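Local coordinates for dTDP-4-dehydrorhamnose 3,5-epimerase (Elizabethkingia anophelis NUHP1, PDB 6C46) that catalyses the epimerisation of dTDP-4-dehydro-6-deoxyglucose at C3' and C5' to dTDP-4-dehydro-beta-L-rhamnose, a step in dTDP-L-rhamnose biosynthesis, and works as a homodimer, at the interface of chains A and B. Sequence-based numbering; all coordinates share one arbitrary frame. Chains: chain A/B, dTDP-4-dehydrorhamnose 3,5-epimerase.

Contact 1: the interface of chains A and B. Residues chain A 33-35, 37; chain B 57-60.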
# COMPACT_ATOMS: atom_id res chain seq x y z
N TYR A 33 9.26 -4.18 14.10
CA TYR A 33 9.55 -2.82 13.68
C TYR A 33 8.26 -2.15 13.22
O TYR A 33 7.24 -2.79 13.01
CB TYR A 33 10.61 -2.77 12.55
CG TYR A 33 10.22 -3.39 11.21
CD1 TYR A 33 9.24 -2.81 10.41
CD2 TYR A 33 10.90 -4.49 10.70
CE1 TYR A 33 8.88 -3.35 9.19
CE2 TYR A 33 10.56 -5.03 9.45
CZ TYR A 33 9.56 -4.46 8.70
OH TYR A 33 9.18 -4.98 7.48
N PHE A 34 8.33 -0.83 13.06
CA PHE A 34 7.23 -0.09 12.48
C PHE A 34 7.79 1.11 11.75
O PHE A 34 8.85 1.62 12.11
CB PHE A 34 6.24 0.38 13.55
N TYR A 35 7.06 1.57 10.72
CA TYR A 35 7.43 2.81 10.05
C TYR A 35 6.22 3.37 9.32
O TYR A 35 5.28 2.64 8.98
CB TYR A 35 8.60 2.65 9.07
CG TYR A 35 8.42 1.73 7.87
CD1 TYR A 35 8.19 2.26 6.61
CD2 TYR A 35 8.56 0.34 7.98
CE1 TYR A 35 8.07 1.44 5.48
CE2 TYR A 35 8.45 -0.50 6.85
CZ TYR A 35 8.19 0.06 5.62
OH TYR A 35 8.08 -0.74 4.51
N LYS A 37 5.11 4.53 6.06
CA LYS A 37 5.58 4.34 4.70
C LYS A 37 5.35 5.58 3.85
O LYS A 37 6.21 5.96 3.07
CB LYS A 37 4.85 3.14 4.08
CG LYS A 37 5.28 2.83 2.67
CD LYS A 37 4.80 1.40 2.29
CE LYS A 37 5.06 1.10 0.81
NZ LYS A 37 4.81 -0.34 0.45
N ASN B 57 0.99 2.97 6.75
CA ASN B 57 1.84 2.54 7.84
C ASN B 57 2.11 1.05 7.71
O ASN B 57 1.24 0.30 7.26
CB ASN B 57 1.18 2.81 9.19
CG ASN B 57 0.71 4.24 9.31
OD1 ASN B 57 1.51 5.12 9.59
ND2 ASN B 57 -0.57 4.47 9.07
N ILE B 58 3.29 0.64 8.13
CA ILE B 58 3.73 -0.75 8.07
C ILE B 58 4.25 -1.14 9.45
O ILE B 58 4.97 -0.37 10.09
CB ILE B 58 4.84 -0.94 7.02
CG1 ILE B 58 4.33 -0.54 5.62
CG2 ILE B 58 5.39 -2.36 7.05
CD1 ILE B 58 3.30 -1.48 5.02
N SER B 59 3.90 -2.35 9.90
CA SER B 59 4.55 -2.91 11.07
C SER B 59 4.84 -4.38 10.82
O SER B 59 4.13 -5.06 10.07
CB SER B 59 3.70 -2.74 12.34
OG SER B 59 2.52 -3.50 12.26
N LYS B 60 5.92 -4.85 11.42
CA LYS B 60 6.24 -6.27 11.43
C LYS B 60 6.34 -6.73 12.87
O LYS B 60 7.06 -6.11 13.67
CB LYS B 60 7.56 -6.56 10.71
CG LYS B 60 7.97 -8.03 10.87
CD LYS B 60 9.07 -8.46 9.91
CE LYS B 60 9.57 -9.87 10.28
NZ LYS B 60 10.69 -10.35 9.43
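A:Tyr33 and A:Tyr35 both hold CG between their own backbone N and carbonyl carbon (chi1 65° and 63°), and this turn lays each phenol ring against the residue paired with it on chain B. B:Lys60 keeps CG anti to its backbone N (chi1 173°) and runs on extended, passing obliquely across A:Tyr33. Its CB sits over one face of that ring, displaced toward the phenol end, and comes within 3.5 Å of A:Tyr33 CZ. Farther out, B:Lys60 CD reaches the ring atom CE2 of A:Tyr33 at 3.8 Å. Lysine suits the place because its methylenes can cover an aromatic face while the amine is carried beyond it. B:Ile58 lies beside A:Tyr35 and points the same way; its branched CB stands over the ring near the rim, and the methyl CG2 approaches A:Tyr35 CE2 at 3.6 Å. Beta-branching lets this isoleucine meet two neighbours, for its other branch, CG1, contacts the aliphatic CD of A:Lys37 at 3.9 Å. The rings themselves are neighbours, A:Tyr33 CE1 meeting the edge of the A:Tyr35 ring in its plane. Beneath the side chains, strands 32-39 of A and 55-62 of B join as an antiparallel sheet across the dimer. A:Tyr33 exchanges two backbone hydrogen bonds with B:Lys60, and A:Tyr35 two with B:Ile58, including B:Ile58 N to A:Tyr35 O at 2.9 Å.

Contact 2: the interface of chains A and B. Residues chain A 58-61, 137; chain B 31-34.
The side chain of A:Lys60 slants across the ring of B:Tyr33, aliphatic stem against aromatic face. A:Lys60 CB stands over the face toward its phenol end, 3.7 Å from the centroid of the B:Tyr33 ring, in a CH-pi contact. Since A:Lys60 CG is anti to the backbone N (chi1 173°) and the chain continues extended, CD also meets the ring, 3.7 Å from B:Tyr33 CE2. Tyrosine supplies a broad face for that stem, and its hydroxyl end reaches toward chain A's neighbouring strand 135-142, where A:Val137 CG2 lies 4.1 Å from B:Tyr33 OH. This valine methyl gives the hydroxyl tip a light apolar neighbour. Two backbone hydrogen bonds pin the pair: A:Lys60 N gives to B:Tyr33 O, and B:Tyr33 N to A:Lys60 O. They make an antiparallel bridge, followed by that of A:Ser59 with B:Phe34. Just before the chain B strand, B:Gly32 has phi 154° and psi -124°, a backbone shape that suits a residue without a side chain. At the Ser-Phe bridge, where the phenylalanine is poorly ordered, A:Ser59 CB lies 3.6 Å from B:Tyr33 O.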
# COMPACT_ATOMS: atom_id res chain seq x y z
N ILE A 58 -1.15 -4.37 -7.65
CA ILE A 58 -0.19 -5.37 -7.21
C ILE A 58 0.07 -6.34 -8.36
O ILE A 58 -0.87 -6.79 -9.02
CB ILE A 58 -0.71 -6.15 -5.98
CG1 ILE A 58 -0.95 -5.21 -4.79
CG2 ILE A 58 0.27 -7.25 -5.59
CD1 ILE A 58 0.36 -4.67 -4.17
N SER A 59 1.33 -6.70 -8.55
CA SER A 59 1.62 -7.81 -9.45
C SER A 59 2.70 -8.69 -8.85
O SER A 59 3.55 -8.22 -8.09
CB SER A 59 2.03 -7.31 -10.84
OG SER A 59 3.25 -6.63 -10.76
N LYS A 60 2.64 -9.98 -9.18
CA LYS A 60 3.67 -10.95 -8.84
C LYS A 60 4.14 -11.57 -10.14
O LYS A 60 3.30 -11.98 -10.96
CB LYS A 60 3.13 -12.04 -7.91
CG LYS A 60 4.12 -13.19 -7.65
CD LYS A 60 3.71 -14.03 -6.43
CE LYS A 60 4.58 -15.26 -6.28
NZ LYS A 60 4.17 -16.09 -5.11
N SER A 61 5.46 -11.63 -10.34
CA SER A 61 6.04 -12.12 -11.59
C SER A 61 7.31 -12.88 -11.26
O SER A 61 7.90 -12.72 -10.19
CB SER A 61 6.35 -10.97 -12.57
OG SER A 61 5.33 -9.98 -12.55
N VAL A 137 6.91 -9.52 -5.74
CA VAL A 137 5.63 -8.84 -5.67
C VAL A 137 5.91 -7.34 -5.75
O VAL A 137 6.73 -6.81 -4.99
CB VAL A 137 4.82 -9.23 -4.42
CG1 VAL A 137 3.53 -8.42 -4.33
CG2 VAL A 137 4.42 -10.70 -4.50
N ARG B 31 3.33 -15.82 -15.82
CA ARG B 31 4.39 -15.39 -14.92
C ARG B 31 3.93 -15.19 -13.48
O ARG B 31 4.79 -15.01 -12.61
CB ARG B 31 4.99 -14.08 -15.43
N GLY B 32 2.64 -15.26 -13.18
CA GLY B 32 2.20 -14.86 -11.85
C GLY B 32 0.75 -14.38 -11.79
O GLY B 32 -0.16 -15.13 -12.15
N TYR B 33 0.54 -13.17 -11.29
CA TYR B 33 -0.81 -12.61 -11.21
C TYR B 33 -0.74 -11.08 -11.14
O TYR B 33 0.32 -10.48 -10.94
CB TYR B 33 -1.58 -13.18 -10.00
CG TYR B 33 -1.03 -12.81 -8.63
CD1 TYR B 33 -1.13 -11.51 -8.14
CD2 TYR B 33 -0.42 -13.76 -7.82
CE1 TYR B 33 -0.62 -11.16 -6.91
CE2 TYR B 33 0.08 -13.42 -6.56
CZ TYR B 33 -0.02 -12.12 -6.12
OH TYR B 33 0.47 -11.74 -4.88
N PHE B 34 -1.91 -10.46 -11.29
CA PHE B 34 -2.03 -9.04 -10.98
C PHE B 34 -3.44 -8.75 -10.54
O PHE B 34 -4.39 -9.44 -10.94
CB PHE B 34 -1.67 -8.17 -12.18
CG PHE B 34 -2.39 -8.54 -13.43
CD1 PHE B 34 -3.55 -7.87 -13.80
CD2 PHE B 34 -1.90 -9.55 -14.26
CE1 PHE B 34 -4.23 -8.21 -14.98
CE2 PHE B 34 -2.56 -9.90 -15.44
CZ PHE B 34 -3.73 -9.22 -15.80

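Contact 3: the interface of chains A and B. Residues chain A 54-57, 145; chain B 36-39.
A:Asp56, B:Tyr38 and A:Gln55 hide the most surface here, and the first two are joined chiefly through their backbones. A:Asp56 N donates to B:Tyr38 O at 2.9 Å. In return, A:Asp56 O accepts from two amides, those of B:Lys37 and B:Tyr38; the bond from B:Lys37 N is 2.8 Å long but bent, 128° at the hydrogen. The carboxylate of A:Asp56, poorly ordered, crosses B:Tyr38 obliquely beside its CB. A:Asp56 OD2 and B:Lys37 NZ are 6.5 Å apart, so any attraction between them would be long-range and weak. A:Gln55 adds a side-chain link. With CG anti to the backbone N (chi1 175°), it extends to meet B:Glu36 at about a right angle, and its amide NE2 donates to B:Glu36 OE2 at 2.8 Å, on the anti lone pair. Glutamine suits this role because its amide can also accept: A:Asn57 ND2 gives to A:Gln55 OE1 from above the carbonyl plane, helping to fix the amide's rotation. B:Asn39 ND2 supplies B:Glu36 OE2 with a second donor, from above the carboxylate plane. B:Asn39 OD1 approaches A:Phe145 CE1 at 3.6 Å. The site lies where the start of strand 55-62 of A pairs with the end of strand 33-39 of B, just ahead of chain B's following helix.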
# COMPACT_ATOMS: atom_id res chain seq x y z
N VAL A 54 -4.86 7.49 -5.85
CA VAL A 54 -6.26 7.08 -6.00
C VAL A 54 -6.41 5.61 -6.35
O VAL A 54 -7.55 5.11 -6.40
CB VAL A 54 -6.98 7.93 -7.08
CG1 VAL A 54 -6.99 9.41 -6.70
CG2 VAL A 54 -6.33 7.72 -8.44
N GLN A 55 -5.33 4.91 -6.66
CA GLN A 55 -5.42 3.54 -7.10
C GLN A 55 -4.16 2.83 -6.64
O GLN A 55 -3.07 3.40 -6.68
CB GLN A 55 -5.53 3.46 -8.62
CG GLN A 55 -5.49 2.06 -9.13
CD GLN A 55 -5.25 1.99 -10.61
OE1 GLN A 55 -4.16 2.32 -11.08
NE2 GLN A 55 -6.25 1.55 -11.35
N ASP A 56 -4.31 1.59 -6.19
CA ASP A 56 -3.18 0.75 -5.79
C ASP A 56 -3.26 -0.55 -6.58
O ASP A 56 -4.32 -1.17 -6.63
CB ASP A 56 -3.22 0.42 -4.29
CG ASP A 56 -3.27 1.66 -3.42
OD1 ASP A 56 -3.05 2.77 -3.95
OD2 ASP A 56 -3.52 1.53 -2.21
N ASN A 57 -2.12 -0.97 -7.16
CA ASN A 57 -2.06 -2.16 -8.00
C ASN A 57 -0.95 -3.07 -7.49
O ASN A 57 0.08 -2.60 -7.00
CB ASN A 57 -1.78 -1.79 -9.46
CG ASN A 57 -2.71 -0.71 -9.97
OD1 ASN A 57 -3.84 -0.99 -10.31
ND2 ASN A 57 -2.22 0.54 -10.03
N PHE A 145 -6.35 7.68 -12.75
CA PHE A 145 -7.04 6.43 -13.02
C PHE A 145 -6.62 5.83 -14.35
O PHE A 145 -6.13 6.52 -15.26
CB PHE A 145 -8.56 6.67 -12.98
CG PHE A 145 -9.05 7.13 -11.62
CD1 PHE A 145 -9.12 6.24 -10.56
CD2 PHE A 145 -9.42 8.45 -11.41
CE1 PHE A 145 -9.55 6.65 -9.29
CE2 PHE A 145 -9.85 8.89 -10.16
CZ PHE A 145 -9.92 7.97 -9.10
N GLU B 36 -6.01 -5.13 -9.12
CA GLU B 36 -6.22 -3.79 -8.58
C GLU B 36 -6.60 -3.93 -7.12
O GLU B 36 -7.71 -4.38 -6.79
CB GLU B 36 -7.31 -3.04 -9.34
CG GLU B 36 -7.51 -1.62 -8.86
CD GLU B 36 -8.67 -0.94 -9.59
OE1 GLU B 36 -9.83 -1.37 -9.40
OE2 GLU B 36 -8.39 -0.02 -10.38
N LYS B 37 -5.69 -3.54 -6.24
CA LYS B 37 -5.93 -3.68 -4.82
C LYS B 37 -6.96 -2.68 -4.33
O LYS B 37 -7.83 -3.02 -3.55
CB LYS B 37 -4.61 -3.51 -4.05
CG LYS B 37 -4.72 -3.70 -2.55
CD LYS B 37 -3.31 -3.86 -1.91
CE LYS B 37 -3.44 -3.91 -0.39
NZ LYS B 37 -2.12 -4.26 0.26
N TYR B 38 -6.88 -1.44 -4.81
CA TYR B 38 -7.78 -0.42 -4.29
C TYR B 38 -8.01 0.62 -5.37
O TYR B 38 -7.11 0.92 -6.16
CB TYR B 38 -7.20 0.27 -3.04
CG TYR B 38 -8.10 1.37 -2.52
CD1 TYR B 38 -9.30 1.07 -1.89
CD2 TYR B 38 -7.75 2.71 -2.69
CE1 TYR B 38 -10.15 2.09 -1.42
CE2 TYR B 38 -8.59 3.74 -2.23
CZ TYR B 38 -9.78 3.42 -1.59
OH TYR B 38 -10.61 4.45 -1.17
N ASN B 39 -9.22 1.19 -5.39
CA ASN B 39 -9.57 2.23 -6.35
C ASN B 39 -10.50 3.19 -5.62
O ASN B 39 -11.60 2.81 -5.24
CB ASN B 39 -10.24 1.62 -7.60
CG ASN B 39 -10.66 2.67 -8.63
OD1 ASN B 39 -11.33 3.65 -8.28
ND2 ASN B 39 -10.29 2.47 -9.91

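Contacts 2 and 3 follow one another along the same pair of strands, A 55-62 against B 33-39, with centres about 15 Å apart; A:Asn57 and A:Ile58 are consecutive between them. Contact 1 belongs to the two-fold-related pair, A 32-39 with B 55-62, its centre about 23 Å from that of contact 2 and 21 Å from that of contact 3. Its Tyr33-Lys60 pairing recurs in contact 2 with the chains exchanged. Each subunit therefore pairs both of these strands with those of its partner, joining the homodimer at two symmetric seams. The centres of contacts 3 and 2 lie about 6 and 9 Å from A:Tyr140, the predicted proton donor, so dimerisation may help shape the active site.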